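Local coordinates for protein beta-porphyranase A (PDB 4AW7) that hydrolyses the sulfated red-seaweed polysaccharide porphyran at the linkages between beta-D-galactopyranose and alpha-L-galactopyranose-6-sulfate, releasing mostly a disaccharide, at residues P93-K101 with N181-K189; W208-D217 with M253-F262. One frame throughout, in Å; residues are numbered along the deposited sequence. Where two conformers were deposited one is given.

Contact 1: residues P93-K101 with N181-K189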
ATOM      1  N   PRO A  93     -11.658  28.452  21.934  1.00 25.57           N
ATOM      2  CA  PRO A  93     -10.747  27.689  22.774  1.00 25.25           C
ATOM      3  C   PRO A  93     -11.405  26.432  23.344  1.00 24.34           C
ATOM      4  O   PRO A  93     -12.593  26.457  23.742  1.00 25.21           O
ATOM      5  CB  PRO A  93     -10.387  28.670  23.890  1.00 26.17           C
ATOM      6  CG  PRO A  93     -10.555  29.996  23.238  1.00 25.99           C
ATOM      7  CD  PRO A  93     -11.780  29.847  22.408  1.00 26.32           C
ATOM      8  N   TYR A  94     -10.628  25.353  23.376  1.00 22.70           N
ATOM      9  CA  TYR A  94     -11.082  24.059  23.925  1.00 20.80           C
ATOM     10  C   TYR A  94      -9.880  23.387  24.573  1.00 21.40           C
ATOM     11  O   TYR A  94      -8.885  23.126  23.909  1.00 22.06           O
ATOM     12  CB  TYR A  94     -11.714  23.169  22.830  1.00 21.41           C
ATOM     13  CG  TYR A  94     -12.018  21.776  23.317  1.00 19.79           C
ATOM     14  CD1 TYR A  94     -13.115  21.534  24.141  1.00 20.27           C
ATOM     15  CD2 TYR A  94     -11.185  20.698  23.001  1.00 20.24           C
ATOM     16  CE1 TYR A  94     -13.393  20.249  24.608  1.00 19.93           C
ATOM     17  CE2 TYR A  94     -11.458  19.402  23.471  1.00 19.35           C
ATOM     18  CZ  TYR A  94     -12.571  19.191  24.275  1.00 19.24           C
ATOM     19  OH  TYR A  94     -12.878  17.930  24.775  1.00 21.48           O
ATOM     20  N   SER A  95      -9.979  23.048  25.860  1.00 21.24           N
ATOM     21  CA  SER A  95      -8.888  22.445  26.609  1.00 21.88           C
ATOM     22  C   SER A  95      -9.266  21.083  27.206  1.00 20.92           C
ATOM     23  O   SER A  95      -8.516  20.524  28.001  1.00 22.07           O
ATOM     24  CB  SER A  95      -8.516  23.388  27.750  1.00 23.19           C
ATOM     25  OG  SER A  95      -9.667  23.750  28.477  1.00 27.45           O
ATOM     26  N   GLY A  96     -10.395  20.540  26.775  1.00 20.20           N
ATOM     27  CA  GLY A  96     -10.807  19.219  27.217  1.00 20.23           C
ATOM     28  C   GLY A  96     -10.069  18.077  26.524  1.00 19.68           C
ATOM     29  O   GLY A  96      -9.075  18.269  25.819  1.00 20.21           O
ATOM     30  N   ASN A  97     -10.560  16.867  26.748  1.00 18.90           N
ATOM     31  CA  ASN A  97      -9.997  15.647  26.186  1.00 18.23           C
ATOM     32  C   ASN A  97     -10.090  15.671  24.651  1.00 17.38           C
ATOM     33  O   ASN A  97     -11.085  16.117  24.078  1.00 17.16           O
ATOM     34  CB  ASN A  97     -10.739  14.408  26.730  1.00 19.92           C
ATOM     35  CG  ASN A  97     -10.232  13.099  26.147  1.00 21.47           C
ATOM     36  OD1 ASN A  97      -9.149  12.626  26.515  1.00 26.59           O
ATOM     37  ND2 ASN A  97     -11.008  12.504  25.225  1.00 26.34           N
ATOM     38  N   ILE A  98      -9.027  15.190  24.016  1.00 15.72           N
ATOM     39  CA  ILE A  98      -9.026  14.982  22.564  1.00 15.05           C
ATOM     40  C   ILE A  98      -9.105  13.489  22.299  1.00 14.27           C
ATOM     41  O   ILE A  98      -8.234  12.714  22.678  1.00 15.86           O
ATOM     42  CB  ILE A  98      -7.795  15.585  21.891  1.00 14.88           C
ATOM     43  CG1 ILE A  98      -7.697  17.076  22.195  1.00 16.44           C
ATOM     44  CG2 ILE A  98      -7.867  15.339  20.384  1.00 15.66           C
ATOM     45  CD1 ILE A  98      -6.539  17.786  21.545  1.00 17.01           C
ATOM     46  N   SER A  99     -10.156  13.109  21.600  1.00 13.86           N
ATOM     47  CA  SER A  99     -10.285  11.752  21.099  1.00 14.23           C
ATOM     48  C   SER A  99      -9.827  11.693  19.650  1.00 13.24           C
ATOM     49  O   SER A  99      -9.828  12.707  18.943  1.00 13.80           O
ATOM     50  CB  SER A  99     -11.723  11.306  21.155  1.00 14.50           C
ATOM     51  OG  SER A  99     -12.168  11.089  22.485  1.00 19.52           O
ATOM     52  N   VAL A 100      -9.465  10.488  19.225  1.00 12.56           N
ATOM     53  CA  VAL A 100      -8.904  10.250  17.899  1.00 11.86           C
ATOM     54  C   VAL A 100      -9.801   9.322  17.094  1.00 11.66           C
ATOM     55  O   VAL A 100     -10.103   8.204  17.548  1.00 13.95           O
ATOM     56  CB  VAL A 100      -7.510   9.624  18.000  1.00 12.48           C
ATOM     57  CG1 VAL A 100      -6.971   9.343  16.623  1.00 14.74           C
ATOM     58  CG2 VAL A 100      -6.550  10.510  18.772  1.00 14.58           C
ATOM     59  N   LYS A 101     -10.260   9.771  15.925  1.00  9.77           N
ATOM     60  CA  LYS A 101     -11.028   8.945  15.018  1.00  9.80           C
ATOM     61  C   LYS A 101     -10.096   8.436  13.927  1.00  8.69           C
ATOM     62  O   LYS A 101      -9.349   9.211  13.299  1.00  9.44           O
ATOM     63  CB  LYS A 101     -12.178   9.696  14.381  1.00 10.89           C
ATOM     64  CG  LYS A 101     -13.154   8.810  13.604  1.00 11.76           C
ATOM     65  CD  LYS A 101     -14.298   9.629  12.988  1.00 16.24           C
ATOM     66  CE  LYS A 101     -15.202   8.826  12.110  1.00 19.35           C
ATOM     67  NZ  LYS A 101     -16.256   8.241  12.913  1.00 20.37           N
ATOM     68  N   ASN A 181       3.152  20.381  19.802  1.00 16.09           N
ATOM     69  CA  ASN A 181       1.950  20.654  20.586  1.00 16.26           C
ATOM     70  C   ASN A 181       1.690  19.409  21.455  1.00 17.14           C
ATOM     71  O   ASN A 181       1.342  18.347  20.938  1.00 16.70           O
ATOM     72  CB  ASN A 181       0.748  20.979  19.683  1.00 16.33           C
ATOM     73  CG  ASN A 181      -0.467  21.363  20.467  1.00 18.78           C
ATOM     74  OD1 ASN A 181      -1.027  20.545  21.212  1.00 25.85           O
ATOM     75  ND2 ASN A 181      -0.927  22.583  20.275  1.00 18.78           N
ATOM     76  N   PRO A 182       1.863  19.516  22.804  1.00 18.14           N
ATOM     77  CA  PRO A 182       1.733  18.294  23.630  1.00 18.25           C
ATOM     78  C   PRO A 182       0.327  17.682  23.647  1.00 17.22           C
ATOM     79  O   PRO A 182       0.184  16.503  23.973  1.00 19.24           O
ATOM     80  CB  PRO A 182       2.146  18.759  25.044  1.00 19.83           C
ATOM     81  CG  PRO A 182       2.064  20.259  24.981  1.00 21.52           C
ATOM     82  CD  PRO A 182       2.344  20.670  23.591  1.00 18.74           C
ATOM     83  N   ARG A 183      -0.694  18.449  23.300  1.00 17.06           N
ATOM     84  CA  ARG A 183      -2.051  17.899  23.193  1.00 16.94           C
ATOM     85  C   ARG A 183      -2.236  16.986  21.979  1.00 16.23           C
ATOM     86  O   ARG A 183      -3.114  16.133  21.967  1.00 18.62           O
ATOM     87  CB  ARG A 183      -3.086  18.990  23.166  1.00 16.97           C
ATOM     88  CG  ARG A 183      -3.272  19.608  24.533  1.00 18.31           C
ATOM     89  CD  ARG A 183      -4.159  20.796  24.508  1.00 19.04           C
ATOM     90  NE  ARG A 183      -5.520  20.663  23.976  1.00 19.42           N
ATOM     91  CZ  ARG A 183      -6.536  20.066  24.604  1.00 19.36           C
ATOM     92  NH1 ARG A 183      -6.362  19.468  25.778  1.00 21.50           N
ATOM     93  NH2 ARG A 183      -7.729  20.093  24.059  1.00 17.26           N
ATOM     94  N   LEU A 184      -1.425  17.193  20.944  1.00 15.68           N
ATOM     95  CA  LEU A 184      -1.527  16.392  19.699  1.00 14.46           C
ATOM     96  C   LEU A 184      -0.418  15.377  19.515  1.00 14.83           C
ATOM     97  O   LEU A 184      -0.630  14.350  18.865  1.00 14.72           O
ATOM     98  CB  LEU A 184      -1.484  17.340  18.508  1.00 14.27           C
ATOM     99  CG  LEU A 184      -2.588  18.369  18.462  1.00 14.13           C
ATOM    100  CD1 LEU A 184      -2.423  19.321  17.276  1.00 14.32           C
ATOM    101  CD2 LEU A 184      -3.973  17.728  18.437  1.00 15.00           C
ATOM    102  N   ASN A 185       0.776  15.651  20.040  1.00 14.87           N
ATOM    103  CA  ASN A 185       1.945  14.816  19.820  1.00 16.16           C
ATOM    104  C   ASN A 185       1.662  13.419  20.365  1.00 17.72           C
ATOM    105  O   ASN A 185       1.247  13.257  21.530  1.00 19.17           O
ATOM    106  CB  ASN A 185       3.180  15.429  20.498  1.00 16.07           C
ATOM    107  CG  ASN A 185       4.506  14.761  20.099  1.00 16.90           C
ATOM    108  OD1 ASN A 185       5.389  14.565  20.939  1.00 24.26           O
ATOM    109  ND2 ASN A 185       4.650  14.418  18.833  1.00 16.20           N
ATOM    110  N   GLY A 186       1.855  12.409  19.524  1.00 18.45           N
ATOM    111  CA  GLY A 186       1.545  11.028  19.879  1.00 19.48           C
ATOM    112  C   GLY A 186       0.145  10.569  19.497  1.00 19.76           C
ATOM    113  O   GLY A 186      -0.088   9.352  19.436  1.00 23.39           O
ATOM    114  N   LYS A 187      -0.795  11.502  19.317  1.00 16.75           N
ATOM    115  CA  LYS A 187      -2.180  11.220  18.943  1.00 16.71           C
ATOM    116  C   LYS A 187      -2.441  11.307  17.445  1.00 14.86           C
ATOM    117  O   LYS A 187      -3.112  10.454  16.870  1.00 16.70           O
ATOM    118  CB  LYS A 187      -3.159  12.167  19.650  1.00 17.51           C
ATOM    119  CG  LYS A 187      -3.370  11.771  21.046  1.00 21.30           C
ATOM    120  CD  LYS A 187      -4.454  12.533  21.684  1.00 21.86           C
ATOM    121  CE  LYS A 187      -4.656  11.928  23.056  1.00 24.25           C
ATOM    122  NZ  LYS A 187      -5.640  12.680  23.749  1.00 25.44           N
ATOM    123  N   MET A 188      -1.899  12.333  16.817  1.00 13.38           N
ATOM    124  CA  MET A 188      -2.025  12.515  15.367  1.00 12.84           C
ATOM    125  C   MET A 188      -0.735  12.193  14.708  1.00 13.37           C
ATOM    126  O   MET A 188       0.312  12.618  15.155  1.00 17.37           O
ATOM    127  CB  MET A 188      -2.329  13.975  15.033  1.00 13.79           C
ATOM    128  CG  MET A 188      -3.631  14.420  15.563  1.00 15.15           C
ATOM    129  SD  MET A 188      -4.079  16.067  14.995  1.00 15.26           S
ATOM    130  CE  MET A 188      -4.020  15.770  13.223  1.00 13.62           C
ATOM    131  N   LYS A 189      -0.807  11.479  13.614  1.00 10.29           N
ATOM    132  CA  LYS A 189       0.353  11.170  12.791  1.00 10.76           C
ATOM    133  C   LYS A 189       0.275  11.966  11.507  1.00 11.10           C
ATOM    134  O   LYS A 189      -0.763  12.022  10.875  1.00 12.42           O
ATOM    135  CB  LYS A 189       0.390   9.699  12.451  1.00 11.78           C
ATOM    136  CG  LYS A 189       0.446   8.767  13.621  1.00 19.30           C
ATOM    137  CD  LYS A 189       1.635   8.870  14.471  1.00 24.81           C
ATOM    138  CE  LYS A 189       1.360   8.228  15.864  1.00 28.13           C
ATOM    139  NZ  LYS A 189       0.671   6.934  15.738  1.00 30.34           N
TER
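Arg183 and Lys187 reach across to the backbone carbonyls of Gly96 and Ile98, tying the loop that leads into strand 189-195 to the run that enters strand 99-101; both strands belong to the parallel beta-sheet of the catalytic (beta/alpha)-barrel and pair with strand 136-142, which lies between them. Arg183 is the first residue of 181-189 to touch 93-101. It grips the single atom Gly96 O end-on, NH2 at 2.9 Å and NH1 at 3.0 Å, and the acceptor lies near the guanidinium plane. Both bonds are moderately bent, with N-H...O angles of 146° and 141°. A bend at chi3 (57°) turns the group out of the line of its chain. The guanidinium is sandwiched, Ile98 CD1 lying 3.4 Å above one face and Ser95 CA over the opposite one, which restricts its tilt. Its NE bonds to Ser132 O at the end of helix 120-132, so the same flat group joins three pieces of chain. The Tyr94 hydroxyl bonds to Asn97 O within the same loop, and the Tyr94 ring lies over Gly96 N. Leu184 follows, its CD2 meeting Ile98 CD1 at 4.0 Å, while the leucine also packs on Tyr131 and Ile178 of the neighbouring helices. Beyond Gly186, the Lys187 side chain passes obliquely across Val100, its CB 3.9 Å from Val100 CG2, and the chain is extended beyond CG, which carries the amine past Val100 to Ile98. There Lys187 NZ meets Ile98 O at 2.8 Å, in the carbonyl plane and on a lone pair.

Contact 2: residues W208-D217 with M253-F262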
ATOM      1  N   TRP A 208      12.781  10.727  -8.822  1.00  7.81           N
ATOM      2  CA  TRP A 208      13.053  10.377  -7.444  1.00  8.06           C
ATOM      3  C   TRP A 208      13.791  11.541  -6.755  1.00  8.45           C
ATOM      4  O   TRP A 208      13.392  12.007  -5.703  1.00  8.87           O
ATOM      5  CB  TRP A 208      13.934   9.126  -7.352  1.00  8.65           C
ATOM      6  CG  TRP A 208      14.510   8.909  -5.984  1.00  8.59           C
ATOM      7  CD1 TRP A 208      15.782   9.161  -5.610  1.00  9.77           C
ATOM      8  CD2 TRP A 208      13.843   8.410  -4.819  1.00  8.13           C
ATOM      9  NE1 TRP A 208      15.957   8.874  -4.294  1.00  9.05           N
ATOM     10  CE2 TRP A 208      14.774   8.416  -3.777  1.00  8.90           C
ATOM     11  CE3 TRP A 208      12.539   7.957  -4.561  1.00  9.17           C
ATOM     12  CZ2 TRP A 208      14.454   8.002  -2.490  1.00  9.66           C
ATOM     13  CZ3 TRP A 208      12.233   7.525  -3.295  1.00  9.16           C
ATOM     14  CH2 TRP A 208      13.182   7.578  -2.263  1.00  9.39           C
ATOM     15  N   ASN A 209      14.900  12.009  -7.358  1.00  8.87           N
ATOM     16  CA  ASN A 209      15.723  12.986  -6.694  1.00  9.90           C
ATOM     17  C   ASN A 209      14.997  14.270  -6.381  1.00  9.75           C
ATOM     18  O   ASN A 209      15.209  14.859  -5.300  1.00 11.65           O
ATOM     19  CB  ASN A 209      16.966  13.338  -7.527  1.00 11.05           C
ATOM     20  CG  ASN A 209      18.004  12.251  -7.563  1.00 12.93           C
ATOM     21  OD1 ASN A 209      18.065  11.396  -6.688  1.00 13.33           O
ATOM     22  ND2 ASN A 209      18.865  12.290  -8.592  1.00 15.93           N
ATOM     23  N   THR A 210      14.105  14.693  -7.266  1.00  9.21           N
ATOM     24  CA  THR A 210      13.492  16.004  -7.156  1.00  9.81           C
ATOM     25  C   THR A 210      12.077  15.999  -6.573  1.00  9.99           C
ATOM     26  O   THR A 210      11.540  17.053  -6.264  1.00 11.08           O
ATOM     27  CB  THR A 210      13.501  16.710  -8.536  1.00 10.26           C
ATOM     28  OG1 THR A 210      12.787  15.910  -9.491  1.00 10.46           O
ATOM     29  CG2 THR A 210      14.921  16.975  -9.013  1.00 11.82           C
ATOM     30  N   ARG A 211      11.498  14.794  -6.385  1.00  9.48           N
ATOM     31  CA  ARG A 211      10.180  14.656  -5.787  1.00  9.79           C
ATOM     32  C   ARG A 211      10.333  13.955  -4.436  1.00  9.45           C
ATOM     33  O   ARG A 211      10.505  14.622  -3.434  1.00  9.58           O
ATOM     34  CB  ARG A 211       9.187  13.989  -6.767  1.00  9.80           C
ATOM     35  CG  ARG A 211       8.552  14.927  -7.778  1.00 10.08           C
ATOM     36  CD  ARG A 211       9.492  15.446  -8.838  1.00 10.92           C
ATOM     37  NE  ARG A 211       8.748  16.143  -9.884  1.00 10.72           N
ATOM     38  CZ  ARG A 211       9.301  16.764 -10.911  1.00 12.23           C
ATOM     39  NH1 ARG A 211      10.604  16.855 -11.021  1.00 13.53           N
ATOM     40  NH2 ARG A 211       8.536  17.266 -11.850  1.00 13.11           N
ATOM     41  N   MET A 212      10.293  12.621  -4.392  1.00  8.33           N
ATOM     42  CA  MET A 212      10.271  11.949  -3.103  1.00  8.36           C
ATOM     43  C   MET A 212      11.557  12.099  -2.315  1.00  8.22           C
ATOM     44  O   MET A 212      11.489  12.247  -1.101  1.00  9.46           O
ATOM     45  CB  MET A 212       9.860  10.476  -3.259  1.00  8.58           C
ATOM     46  CG  MET A 212       9.840   9.682  -1.981  1.00  9.34           C
ATOM     47  SD  MET A 212       8.675  10.240  -0.695  1.00  9.71           S
ATOM     48  CE  MET A 212       7.135   9.402  -1.197  1.00  9.39           C
ATOM     49  N   LYS A 213      12.722  12.040  -2.942  1.00  8.92           N
ATOM     50  CA  LYS A 213      13.962  12.262  -2.170  1.00  9.76           C
ATOM     51  C   LYS A 213      13.955  13.635  -1.544  1.00  9.79           C
ATOM     52  O   LYS A 213      14.285  13.793  -0.357  1.00  9.84           O
ATOM     53  CB  LYS A 213      15.191  12.102  -3.039  1.00 10.36           C
ATOM     54  CG  LYS A 213      16.456  12.090  -2.231  1.00 13.73           C
ATOM     55  CD  LYS A 213      17.737  12.041  -3.093  1.00 16.02           C
ATOM     56  CE  LYS A 213      18.994  12.235  -2.283  1.00 22.24           C
ATOM     57  NZ  LYS A 213      19.115  13.644  -1.887  1.00 22.98           N
ATOM     58  N   MET A 214      13.561  14.638  -2.340  1.00  9.46           N
ATOM     59  CA  MET A 214      13.510  15.999  -1.845  1.00 10.32           C
ATOM     60  C   MET A 214      12.530  16.119  -0.684  1.00  9.84           C
ATOM     61  O   MET A 214      12.833  16.760   0.326  1.00 10.45           O
ATOM     62  CB  MET A 214      13.164  16.945  -2.993  1.00 10.55           C
ATOM     63  CG  MET A 214      13.143  18.437  -2.612  1.00 12.21           C
ATOM     64  SD  MET A 214      11.588  19.031  -1.977  1.00 13.35           S
ATOM     65  CE  MET A 214      10.663  19.195  -3.528  1.00 14.99           C
ATOM     66  N   PHE A 215      11.373  15.456  -0.786  1.00  9.50           N
ATOM     67  CA  PHE A 215      10.417  15.448   0.313  1.00  8.86           C
ATOM     68  C   PHE A 215      10.993  14.846   1.573  1.00  9.14           C
ATOM     69  O   PHE A 215      10.883  15.427   2.675  1.00  9.57           O
ATOM     70  CB  PHE A 215       9.130  14.715  -0.099  1.00  9.05           C
ATOM     71  CG  PHE A 215       8.083  14.757   0.953  1.00  8.38           C
ATOM     72  CD1 PHE A 215       7.328  15.893   1.142  1.00  9.02           C
ATOM     73  CD2 PHE A 215       7.862  13.668   1.808  1.00  8.92           C
ATOM     74  CE1 PHE A 215       6.409  15.977   2.169  1.00  9.35           C
ATOM     75  CE2 PHE A 215       6.936  13.756   2.828  1.00  9.54           C
ATOM     76  CZ  PHE A 215       6.214  14.919   3.012  1.00  8.97           C
ATOM     77  N   ILE A 216      11.610  13.677   1.440  1.00  8.32           N
ATOM     78  CA  ILE A 216      12.215  13.030   2.580  1.00  9.72           C
ATOM     79  C   ILE A 216      13.301  13.912   3.200  1.00 10.08           C
ATOM     80  O   ILE A 216      13.380  14.046   4.424  1.00 11.15           O
ATOM     81  CB  ILE A 216      12.726  11.620   2.234  1.00  8.56           C
ATOM     82  CG1 ILE A 216      11.533  10.708   1.880  1.00  9.57           C
ATOM     83  CG2 ILE A 216      13.527  11.024   3.383  1.00 11.18           C
ATOM     84  CD1 ILE A 216      11.913   9.356   1.300  1.00 11.11           C
ATOM     85  N   ASP A 217      14.124  14.538   2.368  1.00  9.84           N
ATOM     86  CA  ASP A 217      15.208  15.389   2.876  1.00 11.21           C
ATOM     87  C   ASP A 217      14.695  16.641   3.572  1.00 11.94           C
ATOM     88  O   ASP A 217      15.214  17.044   4.602  1.00 14.20           O
ATOM     89  CB  ASP A 217      16.126  15.788   1.709  1.00 11.19           C
ATOM     90  CG  ASP A 217      16.970  14.656   1.201  1.00 12.36           C
ATOM     91  OD1 ASP A 217      17.203  13.657   1.944  1.00 14.38           O
ATOM     92  OD2 ASP A 217      17.464  14.780   0.053  1.00 15.49           O
ATOM     93  N   MET A 253      11.951   1.536  -2.298  1.00  7.67           N
ATOM     94  CA  MET A 253      12.873   2.673  -2.394  1.00  7.73           C
ATOM     95  C   MET A 253      12.683   3.666  -1.269  1.00  7.78           C
ATOM     96  O   MET A 253      13.636   4.230  -0.738  1.00  8.62           O
ATOM     97  CB  MET A 253      12.787   3.367  -3.728  1.00  7.86           C
ATOM     98  CG  MET A 253      14.002   4.225  -4.037  1.00  9.34           C
ATOM     99  SD  MET A 253      14.040   4.708  -5.794  1.00  9.12           S
ATOM    100  CE  MET A 253      15.699   5.430  -5.865  1.00 10.00           C
ATOM    101  N   VAL A 254      11.409   3.910  -0.944  1.00  7.53           N
ATOM    102  CA  VAL A 254      11.077   4.806   0.195  1.00  8.42           C
ATOM    103  C   VAL A 254      11.706   4.264   1.483  1.00  8.21           C
ATOM    104  O   VAL A 254      12.332   5.000   2.232  1.00  9.05           O
ATOM    105  CB  VAL A 254       9.570   5.045   0.308  1.00  7.81           C
ATOM    106  CG1 VAL A 254       9.216   5.840   1.547  1.00  8.41           C
ATOM    107  CG2 VAL A 254       9.030   5.698  -0.948  1.00  9.11           C
ATOM    108  N   GLU A 255      11.510   2.971   1.738  1.00  8.34           N
ATOM    109  CA  GLU A 255      12.082   2.358   2.944  1.00  8.94           C
ATOM    110  C   GLU A 255      13.606   2.436   2.941  1.00  9.15           C
ATOM    111  O   GLU A 255      14.233   2.760   3.961  1.00 10.73           O
ATOM    112  CB  GLU A 255      11.645   0.888   3.039  1.00  9.41           C
ATOM    113  CG  GLU A 255      10.175   0.682   3.289  1.00 10.06           C
ATOM    114  CD  GLU A 255       9.755  -0.796   3.354  1.00 11.31           C
ATOM    115  OE1 GLU A 255      10.640  -1.683   3.357  1.00 11.22           O
ATOM    116  OE2 GLU A 255       8.533  -1.131   3.468  1.00 14.59           O
ATOM    117  N   ALA A 256      14.208   2.085   1.803  1.00  9.65           N
ATOM    118  CA  ALA A 256      15.662   2.030   1.700  1.00  9.67           C
ATOM    119  C   ALA A 256      16.282   3.397   1.940  1.00  9.91           C
ATOM    120  O   ALA A 256      17.293   3.494   2.667  1.00 11.06           O
ATOM    121  CB  ALA A 256      16.045   1.485   0.327  1.00 10.58           C
ATOM    122  N   TYR A 257      15.695   4.465   1.394  1.00  9.65           N
ATOM    123  CA  TYR A 257      16.249   5.795   1.638  1.00 10.74           C
ATOM    124  C   TYR A 257      15.965   6.280   3.045  1.00 11.56           C
ATOM    125  O   TYR A 257      16.830   6.905   3.670  1.00 12.42           O
ATOM    126  CB  TYR A 257      15.790   6.784   0.585  1.00 11.10           C
ATOM    127  CG  TYR A 257      16.512   8.100   0.673  1.00  9.98           C
ATOM    128  CD1 TYR A 257      17.880   8.156   0.502  1.00 11.36           C
ATOM    129  CD2 TYR A 257      15.831   9.273   0.952  1.00 10.85           C
ATOM    130  CE1 TYR A 257      18.564   9.351   0.621  1.00 12.31           C
ATOM    131  CE2 TYR A 257      16.486  10.492   1.060  1.00 10.85           C
ATOM    132  CZ  TYR A 257      17.861  10.521   0.918  1.00 12.38           C
ATOM    133  OH  TYR A 257      18.565  11.730   1.004  1.00 15.89           O
ATOM    134  N   SER A 258      14.789   5.967   3.574  1.00 10.40           N
ATOM    135  CA  SER A 258      14.500   6.323   4.946  0.50 10.20           C
ATOM    136  C   SER A 258      15.506   5.691   5.911  1.00 11.44           C
ATOM    137  O   SER A 258      15.961   6.350   6.823  1.00 11.86           O
ATOM    138  CB  SER A 258      13.090   5.920   5.333  0.50  9.53           C
ATOM    139  OG  SER A 258      12.135   6.597   4.550  0.50  7.07           O
ATOM    140  N   TYR A 259      15.870   4.440   5.682  1.00 11.52           N
ATOM    141  CA  TYR A 259      16.887   3.808   6.503  1.00 11.93           C
ATOM    142  C   TYR A 259      18.204   4.582   6.463  1.00 12.44           C
ATOM    143  O   TYR A 259      18.852   4.800   7.500  1.00 12.89           O
ATOM    144  CB  TYR A 259      17.102   2.398   6.004  1.00 12.40           C
ATOM    145  CG  TYR A 259      18.173   1.660   6.766  1.00 14.24           C
ATOM    146  CD1 TYR A 259      17.895   1.122   7.990  1.00 15.47           C
ATOM    147  CD2 TYR A 259      19.465   1.508   6.252  1.00 14.13           C
ATOM    148  CE1 TYR A 259      18.868   0.411   8.714  1.00 17.44           C
ATOM    149  CE2 TYR A 259      20.449   0.811   6.946  1.00 16.60           C
ATOM    150  CZ  TYR A 259      20.139   0.266   8.186  1.00 16.70           C
ATOM    151  OH  TYR A 259      21.091  -0.462   8.851  1.00 23.46           O
ATOM    152  N   ILE A 260      18.628   4.950   5.274  1.00 12.98           N
ATOM    153  CA  ILE A 260      19.862   5.723   5.121  1.00 14.03           C
ATOM    154  C   ILE A 260      19.780   7.081   5.803  1.00 14.12           C
ATOM    155  O   ILE A 260      20.720   7.510   6.488  1.00 16.35           O
ATOM    156  CB  ILE A 260      20.214   5.848   3.612  1.00 13.86           C
ATOM    157  CG1 ILE A 260      20.650   4.492   3.086  1.00 14.90           C
ATOM    158  CG2 ILE A 260      21.289   6.931   3.339  1.00 17.11           C
ATOM    159  CD1 ILE A 260      20.759   4.468   1.553  1.00 16.43           C
ATOM    160  N   LYS A 261      18.648   7.760   5.665  1.00 14.26           N
ATOM    161  CA  LYS A 261      18.506   9.114   6.172  1.00 15.14           C
ATOM    162  C   LYS A 261      18.344   9.160   7.699  1.00 14.88           C
ATOM    163  O   LYS A 261      18.881  10.055   8.374  1.00 17.60           O
ATOM    164  CB  LYS A 261      17.284   9.771   5.546  1.00 16.13           C
ATOM    165  CG  LYS A 261      17.216  11.224   5.740  1.00 20.82           C
ATOM    166  CD  LYS A 261      18.251  11.970   4.913  1.00 24.51           C
ATOM    167  CE  LYS A 261      18.013  13.441   5.077  1.00 25.50           C
ATOM    168  NZ  LYS A 261      19.015  14.185   4.372  1.00 26.53           N
ATOM    169  N   PHE A 262      17.539   8.251   8.239  1.00 14.27           N
ATOM    170  CA  PHE A 262      17.089   8.310   9.623  1.00 14.24           C
ATOM    171  C   PHE A 262      17.702   7.229  10.505  1.00 15.72           C
ATOM    172  O   PHE A 262      17.583   7.305  11.736  1.00 17.71           O
ATOM    173  CB  PHE A 262      15.559   8.226   9.725  1.00 13.28           C
ATOM    174  CG  PHE A 262      14.844   9.211   8.870  1.00 12.60           C
ATOM    175  CD1 PHE A 262      14.922  10.557   9.148  1.00 13.63           C
ATOM    176  CD2 PHE A 262      14.069   8.809   7.797  1.00 11.77           C
ATOM    177  CE1 PHE A 262      14.298  11.493   8.375  1.00 13.51           C
ATOM    178  CE2 PHE A 262      13.427   9.755   7.018  1.00 12.92           C
ATOM    179  CZ  PHE A 262      13.550  11.098   7.300  1.00 12.71           C
TER
HETATM  180  O   HOH W   1      17.786  16.588   5.322  1.00 29.42           O
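Asp217 OD1 is gripped by two donors of helix 245-262: Tyr257 OH at 2.5 Å on its syn lone pair, and Lys261 NZ, a salt bridge at 3.1 Å from 59° above the carboxylate plane. Asp217 OD2 forms a second salt bridge with Lys213 NZ, also on a syn lone pair, completing a Lys213-Asp217-Lys261 network; the two lysines would probably stabilise its negative charge. A water bridges Lys261 NZ to Asp217 O. Tyr257 is a knob among Trp208, Lys213, Ile216 and Asp217, and Ile216 CG2 packs 3.8 Å from Tyr257 CD2. Trp208 turns its edge to the Tyr257 ring in an offset edge-to-face pair, planes at 88°; over one face, Met253 CE makes a CH-pi contact 3.5 Å from the five-membered ring's centroid, and SD a Met-aromatic contact with the six-membered ring. Met253 is extended beyond CG, laying its end along the indole; Trp208 NE1 bonds to Tyr481 OH. Replacing Trp208 by an alanine is likely to leave Met253 and Tyr257 without their aromatic partner and the Tyr481 hydroxyl without the indole N-H. The 212-217 and 253-262 axes cross at -35°, 10.9 Å apart, and Ile216 rests on Phe226 of strand 225-233: neighbouring helices connected through that strand, as in a (beta/alpha)-barrel.

Overall arrangement
Contact 1 closes along the chain before contact 2 opens. Their centres are 29 Å apart, with nearest atoms about 11 Å apart, and they do not touch. Strand 189-195, which segment 181-189 enters, pairs with strand 225-233, which leads from the first helices of contact 2 to helix 245-262; one parallel sheet therefore links both. Contact 1 lies away from the annotated sites. Contact 2 is nearer the catalytic centre: the side chain of Met212 is about 10 Å from that of substrate-binding His229, about 11 Å from that of the inferred proton donor Glu146, and about 13 Å from a bound galactose. The side chain of Val100 is about 8 Å from a bound potassium ion, and that of Met212 about 7 Å from one.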